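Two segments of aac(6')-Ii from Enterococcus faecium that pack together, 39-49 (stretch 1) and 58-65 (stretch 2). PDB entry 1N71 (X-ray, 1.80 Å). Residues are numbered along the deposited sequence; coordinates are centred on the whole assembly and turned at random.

Stretch 1 39-49: EMMNPERIAVA
Stretch 2 58-65: GFIGAIPQ

The two stretches form neighbouring strands of a sheet, running antiparallel to each other: residues 46-49 run against 58-65 at 170° between their N-to-C directions, the axes approaching to 4.8 Å. Ile 46 lies opposite Ala 62, Ala 47 opposite Gly 61, Val 48 opposite Ile 60 and Ala 49 opposite Phe 59, with CA-CA separations of 5.1, 4.6, 5.4 and 4.6 Å. The longer spacings belong to the hydrogen-bonded pairs. In the first, Ile 46 N donates to Ala 62 O at 3.1 Å and Ala 62 N to Ile 46 O at 3.1 Å; in the second, Val 48 N reaches Ile 60 O at 2.9 Å, nearly linear at 174°, and Ile 60 N reaches Val 48 O at 3.0 Å. Extended backbones, with phi/psi of -112/138 at Ile 46 and -144/144 at Ile 60, point the N-H and C=O groups of these residues across to the facing strand.

Phe 59 covers the most surface, 86 Å². It shares a sheet face with Ala 47 and Ala 49, and chi1 of 179° (t) with chi2 of 82° brings the end of its side chain nearer stretch 1. The ring lies obliquely to its neighbours: Phe 59 CZ is 3.8 Å from Ala 47 CB and Phe 59 CD1 is 3.3 Å from Val 48 O. Ala 47 offers only a methyl group here, and Gly 61, paired with it, has no side chain; an ideal CB on Gly 61 would sit a tight 3.2 Å from Ile 46 O. Gly 61 CA also makes a CA-H...O contact with Ile 46 O at 3.1 Å. Two methionines near the start of stretch 1 add apolar contacts to the ring. Met 40 (m, t, t) places SD 4.0 Å from Phe 59 CE2, an oblique sulfur-aromatic contact, while Met 41, whose CA-to-CB bond points away, bends through m, m and a chi3 of 97° to bring CE within 4.1 Å of Phe 59 CZ. Long, flexible, apolar side chains suit this buried place.

The other face carries Ile 46, Val 48, Ile 60 and Ala 62. Val 48 (t), with 56 Å² covered, sets CB 3.6 Å from Ile 60 CG2 (Ile 60 is t, t), and Ile 46 (m, t) has CB 4.3 Å from Ala 62 CB. Beta-branched residues favour extended backbone and give this face its apolar bulk.

Arg 45, with 60 Å² covered, leads into the strand from a type I turn spanning Asn 42 to Arg 45. Arg 45 N bonds to Asn 42 O at 2.9 Å, and Asn 42 OD1 accepts from Glu 44 N at 2.9 Å. Pro 43, at phi -54°, fits the turn's second position. The arginine is extended (m, t, t), with its guanidinium over Ile 63: Arg 45 CZ lies 3.5 Å from Ile 63 CD1, so the methyl packs on a face of the planar group. Ile 63 adopts m, t. Beside them, Pro 64 CD approaches Glu 44 O to 3.6 Å, closing the contact near the turn.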

ATOM      1  N   GLU A  39     -15.461  -0.762  -9.285  1.00 37.64           N
ATOM      2  CA  GLU A  39     -14.715  -0.885  -8.040  1.00 37.05           C
ATOM      3  C   GLU A  39     -14.499   0.499  -7.425  1.00 34.37           C
ATOM      4  O   GLU A  39     -14.492   0.660  -6.202  1.00 33.45           O
ATOM      5  CB  GLU A  39     -13.374  -1.565  -8.319  1.00 39.75           C
ATOM      6  CG  GLU A  39     -12.593  -1.948  -7.081  1.00 45.01           C
ATOM      7  CD  GLU A  39     -11.934  -3.308  -7.220  1.00 48.42           C
ATOM      8  OE1 GLU A  39     -11.177  -3.510  -8.195  1.00 48.86           O
ATOM      9  OE2 GLU A  39     -12.178  -4.176  -6.351  1.00 50.81           O
ATOM     10  N   MET A  40     -14.340   1.500  -8.285  1.00 31.07           N
ATOM     11  CA  MET A  40     -14.131   2.870  -7.844  1.00 28.08           C
ATOM     12  C   MET A  40     -15.447   3.510  -7.392  1.00 27.72           C
ATOM     13  O   MET A  40     -15.446   4.553  -6.731  1.00 23.69           O
ATOM     14  CB  MET A  40     -13.503   3.689  -8.976  1.00 26.96           C
ATOM     15  CG  MET A  40     -12.123   3.186  -9.394  1.00 25.33           C
ATOM     16  SD  MET A  40     -11.425   4.004 -10.844  1.00 27.63           S
ATOM     17  CE  MET A  40      -9.923   3.046 -11.067  1.00 22.62           C
ATOM     18  N   MET A  41     -16.565   2.874  -7.737  1.00 27.94           N
ATOM     19  CA  MET A  41     -17.886   3.382  -7.368  1.00 28.82           C
ATOM     20  C   MET A  41     -18.331   2.901  -5.985  1.00 29.11           C
ATOM     21  O   MET A  41     -19.403   3.277  -5.505  1.00 28.73           O
ATOM     22  CB  MET A  41     -18.927   2.954  -8.408  1.00 29.35           C
ATOM     23  CG  MET A  41     -18.676   3.481  -9.811  1.00 30.98           C
ATOM     24  SD  MET A  41     -18.679   5.281  -9.895  1.00 32.68           S
ATOM     25  CE  MET A  41     -16.909   5.618  -9.812  1.00 30.42           C
ATOM     26  N   ASN A  42     -17.511   2.067  -5.354  1.00 28.90           N
ATOM     27  CA  ASN A  42     -17.814   1.530  -4.028  1.00 28.65           C
ATOM     28  C   ASN A  42     -18.197   2.641  -3.042  1.00 28.70           C
ATOM     29  O   ASN A  42     -17.518   3.662  -2.950  1.00 28.25           O
ATOM     30  CB  ASN A  42     -16.600   0.765  -3.497  1.00 29.95           C
ATOM     31  CG  ASN A  42     -16.920  -0.063  -2.271  1.00 30.83           C
ATOM     32  OD1 ASN A  42     -17.503   0.432  -1.309  1.00 31.24           O
ATOM     33  ND2 ASN A  42     -16.531  -1.332  -2.297  1.00 32.61           N
ATOM     34  N   PRO A  43     -19.293   2.450  -2.288  1.00 28.53           N
ATOM     35  CA  PRO A  43     -19.762   3.439  -1.311  1.00 27.76           C
ATOM     36  C   PRO A  43     -18.714   3.877  -0.286  1.00 26.72           C
ATOM     37  O   PRO A  43     -18.732   5.018   0.177  1.00 27.42           O
ATOM     38  CB  PRO A  43     -20.946   2.737  -0.652  1.00 27.21           C
ATOM     39  CG  PRO A  43     -21.491   1.913  -1.761  1.00 28.98           C
ATOM     40  CD  PRO A  43     -20.241   1.324  -2.375  1.00 29.58           C
ATOM     41  N   GLU A  44     -17.801   2.978   0.068  1.00 25.08           N
ATOM     42  CA  GLU A  44     -16.773   3.303   1.053  1.00 24.38           C
ATOM     43  C   GLU A  44     -15.724   4.249   0.486  1.00 22.79           C
ATOM     44  O   GLU A  44     -15.037   4.943   1.233  1.00 21.45           O
ATOM     45  CB  GLU A  44     -16.084   2.031   1.550  1.00 24.33           C
ATOM     46  CG  GLU A  44     -15.320   1.294   0.474  1.00 27.20           C
ATOM     47  N   ARG A  45     -15.599   4.269  -0.836  1.00 22.78           N
ATOM     48  CA  ARG A  45     -14.621   5.132  -1.488  1.00 21.77           C
ATOM     49  C   ARG A  45     -15.197   6.491  -1.815  1.00 21.64           C
ATOM     50  O   ARG A  45     -16.404   6.718  -1.716  1.00 22.01           O
ATOM     51  CB  ARG A  45     -14.123   4.507  -2.794  1.00 21.17           C
ATOM     52  CG  ARG A  45     -13.418   3.178  -2.643  1.00 22.77           C
ATOM     53  CD  ARG A  45     -12.767   2.791  -3.955  1.00 23.48           C
ATOM     54  NE  ARG A  45     -12.204   1.446  -3.916  1.00 23.25           N
ATOM     55  CZ  ARG A  45     -11.421   0.940  -4.861  1.00 25.59           C
ATOM     56  NH1 ARG A  45     -11.099   1.669  -5.924  1.00 25.20           N
ATOM     57  NH2 ARG A  45     -10.971  -0.303  -4.749  1.00 26.88           N
ATOM     58  N   ILE A  46     -14.313   7.396  -2.208  1.00 21.00           N
ATOM     59  CA  ILE A  46     -14.705   8.733  -2.604  1.00 20.56           C
ATOM     60  C   ILE A  46     -14.421   8.793  -4.100  1.00 21.53           C
ATOM     61  O   ILE A  46     -13.401   8.270  -4.568  1.00 19.62           O
ATOM     62  CB  ILE A  46     -13.890   9.794  -1.836  1.00 19.89           C
ATOM     63  CG1 ILE A  46     -14.297   9.766  -0.358  1.00 20.44           C
ATOM     64  CG2 ILE A  46     -14.121  11.175  -2.424  1.00 17.44           C
ATOM     65  CD1 ILE A  46     -13.398  10.573   0.550  1.00 20.39           C
ATOM     66  N   ALA A  47     -15.344   9.394  -4.845  1.00 19.88           N
ATOM     67  CA  ALA A  47     -15.224   9.525  -6.291  1.00 21.14           C
ATOM     68  C   ALA A  47     -15.606  10.946  -6.696  1.00 22.24           C
ATOM     69  O   ALA A  47     -16.766  11.347  -6.580  1.00 20.20           O
ATOM     70  CB  ALA A  47     -16.135   8.523  -6.978  1.00 20.15           C
ATOM     71  N   VAL A  48     -14.620  11.700  -7.168  1.00 20.70           N
ATOM     72  CA  VAL A  48     -14.832  13.084  -7.572  1.00 20.69           C
ATOM     73  C   VAL A  48     -14.533  13.268  -9.052  1.00 21.23           C
ATOM     74  O   VAL A  48     -13.517  12.792  -9.556  1.00 18.89           O
ATOM     75  CB  VAL A  48     -13.938  14.027  -6.742  1.00 22.16           C
ATOM     76  CG1 VAL A  48     -14.106  15.466  -7.202  1.00 21.34           C
ATOM     77  CG2 VAL A  48     -14.284  13.887  -5.268  1.00 21.88           C
ATOM     78  N   ALA A  49     -15.417  13.976  -9.746  1.00 20.87           N
ATOM     79  CA  ALA A  49     -15.232  14.197 -11.171  1.00 22.83           C
ATOM     80  C   ALA A  49     -15.076  15.655 -11.554  1.00 23.07           C
ATOM     81  O   ALA A  49     -15.503  16.564 -10.834  1.00 23.99           O
ATOM     82  CB  ALA A  49     -16.390  13.592 -11.940  1.00 23.79           C
ATOM     83  N   GLY A  58     -11.688  14.864 -16.022  1.00 21.37           N
ATOM     84  CA  GLY A  58     -10.809  14.460 -14.941  1.00 20.77           C
ATOM     85  C   GLY A  58     -11.523  13.673 -13.858  1.00 20.17           C
ATOM     86  O   GLY A  58     -12.720  13.853 -13.623  1.00 20.68           O
ATOM     87  N   PHE A  59     -10.789  12.789 -13.192  1.00 19.07           N
ATOM     88  CA  PHE A  59     -11.375  11.974 -12.139  1.00 18.27           C
ATOM     89  C   PHE A  59     -10.338  11.658 -11.073  1.00 16.90           C
ATOM     90  O   PHE A  59      -9.164  11.461 -11.379  1.00 16.79           O
ATOM     91  CB  PHE A  59     -11.900  10.658 -12.715  1.00 16.67           C
ATOM     92  CG  PHE A  59     -12.511   9.744 -11.689  1.00 18.37           C
ATOM     93  CD1 PHE A  59     -13.824   9.933 -11.262  1.00 19.17           C
ATOM     94  CD2 PHE A  59     -11.767   8.703 -11.131  1.00 16.49           C
ATOM     95  CE1 PHE A  59     -14.393   9.100 -10.294  1.00 20.17           C
ATOM     96  CE2 PHE A  59     -12.320   7.865 -10.167  1.00 18.84           C
ATOM     97  CZ  PHE A  59     -13.642   8.062  -9.744  1.00 20.14           C
ATOM     98  N   ILE A  60     -10.782  11.616  -9.823  1.00 18.13           N
ATOM     99  CA  ILE A  60      -9.899  11.292  -8.712  1.00 16.28           C
ATOM    100  C   ILE A  60     -10.701  10.489  -7.696  1.00 16.88           C
ATOM    101  O   ILE A  60     -11.899  10.715  -7.513  1.00 18.39           O
ATOM    102  CB  ILE A  60      -9.321  12.570  -8.045  1.00 16.67           C
ATOM    103  CG1 ILE A  60      -8.212  12.183  -7.060  1.00 14.11           C
ATOM    104  CG2 ILE A  60     -10.425  13.341  -7.327  1.00 16.40           C
ATOM    105  CD1 ILE A  60      -7.466  13.370  -6.471  1.00 13.44           C
ATOM    106  N   GLY A  61     -10.049   9.526  -7.057  1.00 16.29           N
ATOM    107  CA  GLY A  61     -10.736   8.718  -6.068  1.00 15.10           C
ATOM    108  C   GLY A  61      -9.849   8.457  -4.867  1.00 16.76           C
ATOM    109  O   GLY A  61      -8.647   8.719  -4.908  1.00 14.52           O
ATOM    110  N   ALA A  62     -10.442   7.957  -3.789  1.00 16.85           N
ATOM    111  CA  ALA A  62      -9.678   7.639  -2.588  1.00 18.08           C
ATOM    112  C   ALA A  62     -10.252   6.387  -1.942  1.00 18.27           C
ATOM    113  O   ALA A  62     -11.471   6.204  -1.886  1.00 19.74           O
ATOM    114  CB  ALA A  62      -9.710   8.807  -1.607  1.00 17.49           C
ATOM    115  N   ILE A  63      -9.359   5.531  -1.457  1.00 18.41           N
ATOM    116  CA  ILE A  63      -9.726   4.272  -0.815  1.00 18.44           C
ATOM    117  C   ILE A  63      -9.335   4.304   0.664  1.00 17.64           C
ATOM    118  O   ILE A  63      -8.199   4.628   1.002  1.00 18.08           O
ATOM    119  CB  ILE A  63      -8.969   3.089  -1.462  1.00 17.77           C
ATOM    120  CG1 ILE A  63      -9.227   3.058  -2.966  1.00 21.63           C
ATOM    121  CG2 ILE A  63      -9.398   1.780  -0.818  1.00 20.07           C
ATOM    122  CD1 ILE A  63      -8.333   2.087  -3.708  1.00 23.37           C
ATOM    123  N   PRO A  64     -10.273   3.980   1.568  1.00 18.38           N
ATOM    124  CA  PRO A  64      -9.917   3.994   2.991  1.00 19.10           C
ATOM    125  C   PRO A  64      -9.119   2.722   3.280  1.00 19.92           C
ATOM    126  O   PRO A  64      -9.657   1.622   3.183  1.00 22.69           O
ATOM    127  CB  PRO A  64     -11.277   4.006   3.680  1.00 19.65           C
ATOM    128  CG  PRO A  64     -12.109   3.158   2.761  1.00 19.12           C
ATOM    129  CD  PRO A  64     -11.700   3.652   1.380  1.00 17.32           C
ATOM    130  N   GLN A  65      -7.840   2.872   3.619  1.00 18.88           N
ATOM    131  CA  GLN A  65      -6.981   1.723   3.881  1.00 18.76           C
ATOM    132  C   GLN A  65      -6.702   1.479   5.364  1.00 18.34           C
ATOM    133  O   GLN A  65      -6.426   0.344   5.763  1.00 19.75           O
ATOM    134  CB  GLN A  65      -5.656   1.881   3.123  1.00 18.83           C
ATOM    135  CG  GLN A  65      -5.819   1.993   1.606  1.00 20.85           C
ATOM    136  CD  GLN A  65      -6.142   0.667   0.943  1.00 22.86           C
ATOM    137  OE1 GLN A  65      -6.833  -0.172   1.516  1.00 25.10           O
ATOM    138  NE2 GLN A  65      -5.654   0.481  -0.277  1.00 23.52           N
TER